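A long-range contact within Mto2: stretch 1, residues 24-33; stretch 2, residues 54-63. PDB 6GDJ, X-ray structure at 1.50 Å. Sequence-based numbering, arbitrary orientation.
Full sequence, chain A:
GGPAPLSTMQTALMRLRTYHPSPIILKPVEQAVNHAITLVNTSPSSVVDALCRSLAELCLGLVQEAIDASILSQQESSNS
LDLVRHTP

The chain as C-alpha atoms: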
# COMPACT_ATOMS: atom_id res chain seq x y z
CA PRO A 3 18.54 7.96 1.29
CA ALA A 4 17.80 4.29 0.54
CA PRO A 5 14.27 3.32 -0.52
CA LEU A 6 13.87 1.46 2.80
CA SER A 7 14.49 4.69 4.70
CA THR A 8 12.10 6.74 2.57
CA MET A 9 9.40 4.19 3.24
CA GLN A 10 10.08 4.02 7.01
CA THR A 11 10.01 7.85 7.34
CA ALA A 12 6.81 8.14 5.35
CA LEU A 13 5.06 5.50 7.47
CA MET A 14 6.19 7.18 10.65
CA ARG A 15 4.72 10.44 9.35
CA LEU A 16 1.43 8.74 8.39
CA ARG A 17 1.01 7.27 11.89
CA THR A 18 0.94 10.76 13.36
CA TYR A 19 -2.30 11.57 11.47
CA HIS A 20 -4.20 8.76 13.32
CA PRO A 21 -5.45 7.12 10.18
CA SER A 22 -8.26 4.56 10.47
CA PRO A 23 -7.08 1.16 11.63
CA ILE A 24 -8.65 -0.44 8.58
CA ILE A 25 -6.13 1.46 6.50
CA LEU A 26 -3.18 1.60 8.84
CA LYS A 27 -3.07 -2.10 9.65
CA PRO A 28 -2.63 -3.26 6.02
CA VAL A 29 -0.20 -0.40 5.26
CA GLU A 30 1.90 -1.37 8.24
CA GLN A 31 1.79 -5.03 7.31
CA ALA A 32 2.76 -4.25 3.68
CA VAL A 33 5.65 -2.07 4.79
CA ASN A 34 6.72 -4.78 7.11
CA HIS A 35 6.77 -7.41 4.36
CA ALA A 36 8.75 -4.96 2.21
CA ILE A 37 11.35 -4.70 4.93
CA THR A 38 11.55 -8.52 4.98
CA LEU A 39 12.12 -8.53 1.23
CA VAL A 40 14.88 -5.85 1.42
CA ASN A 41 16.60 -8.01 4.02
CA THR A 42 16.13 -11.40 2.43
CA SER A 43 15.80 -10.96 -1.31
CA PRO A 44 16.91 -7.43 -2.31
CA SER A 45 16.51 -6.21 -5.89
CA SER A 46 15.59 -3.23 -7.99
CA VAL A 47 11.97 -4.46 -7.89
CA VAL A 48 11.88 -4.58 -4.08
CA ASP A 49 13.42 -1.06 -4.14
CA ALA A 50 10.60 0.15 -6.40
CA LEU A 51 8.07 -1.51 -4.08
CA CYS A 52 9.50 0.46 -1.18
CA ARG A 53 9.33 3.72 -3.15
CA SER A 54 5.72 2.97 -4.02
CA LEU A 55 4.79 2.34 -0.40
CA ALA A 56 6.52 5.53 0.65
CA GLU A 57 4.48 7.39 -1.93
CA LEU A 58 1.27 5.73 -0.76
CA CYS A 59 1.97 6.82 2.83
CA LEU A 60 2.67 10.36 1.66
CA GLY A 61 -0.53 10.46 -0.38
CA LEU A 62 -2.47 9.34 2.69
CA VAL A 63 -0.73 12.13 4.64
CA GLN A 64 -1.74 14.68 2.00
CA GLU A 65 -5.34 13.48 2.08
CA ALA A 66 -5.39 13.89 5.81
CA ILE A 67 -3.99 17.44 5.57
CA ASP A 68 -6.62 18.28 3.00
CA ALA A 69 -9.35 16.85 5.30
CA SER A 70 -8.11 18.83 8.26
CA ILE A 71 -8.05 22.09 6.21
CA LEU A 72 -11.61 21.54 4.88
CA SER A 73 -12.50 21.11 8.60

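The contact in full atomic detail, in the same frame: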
# COMPACT_ATOMS: atom_id res chain seq x y z
N ILE A 24 -8.41 0.42 9.75
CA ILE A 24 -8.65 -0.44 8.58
C ILE A 24 -7.77 -0.08 7.41
O ILE A 24 -7.57 -0.90 6.53
CB ILE A 24 -10.08 -0.55 8.11
CG1 ILE A 24 -10.52 0.73 7.58
CG2 ILE A 24 -10.99 -1.04 9.23
CD1 ILE A 24 -11.81 0.65 6.93
N ILE A 25 -7.15 1.10 7.46
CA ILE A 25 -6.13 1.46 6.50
C ILE A 25 -4.75 1.26 7.09
O ILE A 25 -3.86 0.71 6.44
CB ILE A 25 -6.25 2.96 6.06
CG1 ILE A 25 -7.63 3.22 5.49
CG2 ILE A 25 -5.14 3.40 5.08
CD1 ILE A 25 -7.87 2.44 4.29
N LEU A 26 -4.52 1.71 8.31
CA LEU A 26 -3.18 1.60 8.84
C LEU A 26 -2.67 0.16 9.01
O LEU A 26 -1.50 -0.09 8.79
CB LEU A 26 -3.07 2.36 10.16
CG LEU A 26 -1.71 2.52 10.79
CD1 LEU A 26 -0.72 3.25 9.89
CD2 LEU A 26 -1.85 3.20 12.15
N LYS A 27 -3.52 -0.75 9.47
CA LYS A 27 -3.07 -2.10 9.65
C LYS A 27 -2.46 -2.73 8.37
O LYS A 27 -1.35 -3.18 8.37
CB LYS A 27 -4.18 -2.96 10.30
CG LYS A 27 -3.81 -4.43 10.62
CD LYS A 27 -5.02 -5.28 11.14
N PRO A 28 -3.21 -2.66 7.23
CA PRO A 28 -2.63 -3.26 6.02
C PRO A 28 -1.41 -2.49 5.52
O PRO A 28 -0.51 -3.10 4.98
CB PRO A 28 -3.83 -3.23 5.03
CG PRO A 28 -4.90 -2.53 5.66
CD PRO A 28 -4.65 -2.39 7.10
N VAL A 29 -1.40 -1.15 5.67
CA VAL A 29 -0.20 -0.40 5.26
C VAL A 29 0.97 -0.84 6.09
O VAL A 29 2.01 -1.10 5.56
CB VAL A 29 -0.42 1.12 5.40
CG1 VAL A 29 0.91 1.82 5.18
CG2 VAL A 29 -1.47 1.63 4.41
N GLU A 30 0.78 -0.91 7.41
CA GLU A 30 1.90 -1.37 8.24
C GLU A 30 2.39 -2.78 7.91
O GLU A 30 3.58 -3.08 7.87
CB GLU A 30 1.46 -1.35 9.71
CG GLU A 30 1.18 0.04 10.26
CD GLU A 30 2.26 0.61 11.14
OE1 GLU A 30 3.36 0.01 11.17
OE2 GLU A 30 1.98 1.74 11.65
N GLN A 31 1.43 -3.65 7.63
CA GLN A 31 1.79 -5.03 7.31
C GLN A 31 2.55 -5.08 5.95
O GLN A 31 3.54 -5.77 5.84
CB GLN A 31 0.55 -5.91 7.29
CG GLN A 31 -0.12 -6.04 8.63
CD GLN A 31 0.54 -7.01 9.50
OE1 GLN A 31 1.65 -7.47 9.19
NE2 GLN A 31 -0.13 -7.37 10.62
N ALA A 32 2.06 -4.28 4.99
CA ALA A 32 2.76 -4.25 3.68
C ALA A 32 4.19 -3.71 3.79
O ALA A 32 5.11 -4.26 3.24
CB ALA A 32 1.98 -3.45 2.67
N VAL A 33 4.33 -2.65 4.55
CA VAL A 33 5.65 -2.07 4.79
C VAL A 33 6.55 -3.08 5.46
O VAL A 33 7.69 -3.24 5.10
CB VAL A 33 5.56 -0.76 5.57
CG1 VAL A 33 6.96 -0.30 6.05
CG2 VAL A 33 4.97 0.31 4.72
N SER A 54 7.14 2.87 -3.87
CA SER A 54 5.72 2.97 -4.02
C SER A 54 4.94 3.00 -2.68
O SER A 54 4.01 3.74 -2.56
CB SER A 54 5.16 1.91 -4.91
OG SER A 54 5.22 0.64 -4.36
N LEU A 55 5.42 2.26 -1.68
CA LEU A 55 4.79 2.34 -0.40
C LEU A 55 5.05 3.62 0.30
O LEU A 55 4.15 4.16 0.94
CB LEU A 55 5.21 1.12 0.41
CG LEU A 55 4.70 -0.24 -0.05
CD1 LEU A 55 5.32 -1.43 0.71
CD2 LEU A 55 3.17 -0.27 -0.02
N ALA A 56 6.25 4.17 0.10
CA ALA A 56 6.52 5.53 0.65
C ALA A 56 5.55 6.55 0.07
O ALA A 56 4.93 7.33 0.73
CB ALA A 56 7.93 5.95 0.34
N GLU A 57 5.39 6.48 -1.26
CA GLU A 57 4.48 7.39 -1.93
C GLU A 57 2.99 7.23 -1.51
O GLU A 57 2.25 8.19 -1.41
CB GLU A 57 4.62 7.27 -3.48
CG GLU A 57 5.96 7.60 -4.05
N LEU A 58 2.60 5.97 -1.24
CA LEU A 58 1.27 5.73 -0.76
C LEU A 58 1.04 6.42 0.62
O LEU A 58 0.04 7.09 0.85
CB LEU A 58 1.07 4.23 -0.62
CG LEU A 58 -0.26 3.89 0.06
CD1 LEU A 58 -1.48 4.44 -0.60
CD2 LEU A 58 -0.34 2.40 0.19
N CYS A 59 2.03 6.23 1.48
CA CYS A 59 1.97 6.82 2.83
C CYS A 59 1.89 8.33 2.73
O CYS A 59 1.12 8.96 3.42
CB CYS A 59 3.18 6.39 3.65
SG CYS A 59 3.12 4.68 4.23
N LEU A 60 2.69 8.89 1.83
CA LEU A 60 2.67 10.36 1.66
C LEU A 60 1.37 10.89 1.04
O LEU A 60 0.87 11.96 1.34
CB LEU A 60 3.88 10.81 0.87
CG LEU A 60 5.26 10.60 1.55
CD1 LEU A 60 6.37 11.11 0.63
CD2 LEU A 60 5.24 11.19 2.95
N GLY A 61 0.74 10.07 0.18
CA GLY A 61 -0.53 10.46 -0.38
C GLY A 61 -1.62 10.41 0.65
O GLY A 61 -2.45 11.28 0.70
N LEU A 62 -1.54 9.39 1.55
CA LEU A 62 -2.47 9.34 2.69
C LEU A 62 -2.29 10.50 3.69
O LEU A 62 -3.24 11.10 4.15
CB LEU A 62 -2.36 7.99 3.43
CG LEU A 62 -2.83 6.78 2.62
CD1 LEU A 62 -2.34 5.53 3.27
CD2 LEU A 62 -4.35 6.81 2.49
N VAL A 63 -1.04 10.91 3.84
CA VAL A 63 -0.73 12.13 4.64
C VAL A 63 -1.35 13.37 3.99
O VAL A 63 -2.00 14.15 4.63
CB VAL A 63 0.81 12.32 4.81
CG1 VAL A 63 1.15 13.74 5.22
CG2 VAL A 63 1.39 11.29 5.76

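Two helical segments pack nearly antiparallel, at 157° between their N-to-C directions, with axes no closer than 10.9 Å. No hydrogen bond crosses between them; the contact is apolar and buries 283 Å² in total. The CA-CA register tightens from 9.5 Å at Ile 25-Leu 62, through 7.9 Å at Val 29-Cys 59, to 6.9 Å at Val 33-Leu 55. At the wide end, Ile 25 (chi1 m, chi2 m) and Leu 62 (m, t) both point toward the partner helix, and these rotamers leave Ile 25 CG2 4.0 Å from Leu 62 CD1. Ile 25 is buried, Leu 62 partly exposed.

Val 29, buried, leaves its helix sideways, yet its t rotamer splays two methyls over different neighbours: CG1 lies 3.7 Å from Cys 59 SG, whereas CG2 lies 4.2 Å from Leu 62 CD1 and 4.4 Å from Leu 58 CD2. Cys 59, also sideways and buried, brings its sulfur to this contact with chi1 at -74°.

At the narrow end, the m, t conformation of Leu 55 carries its terminal methyls to Ala 32 and Val 33: Leu 55 CD1 sits 3.8 Å from Ala 32 O and 4.1 Å from Val 33 CA. Leu 55 CD2 lies 4.3 Å from Ala 32 CB, a single methyl whose CA-to-CB bond points toward Leu 55's helix.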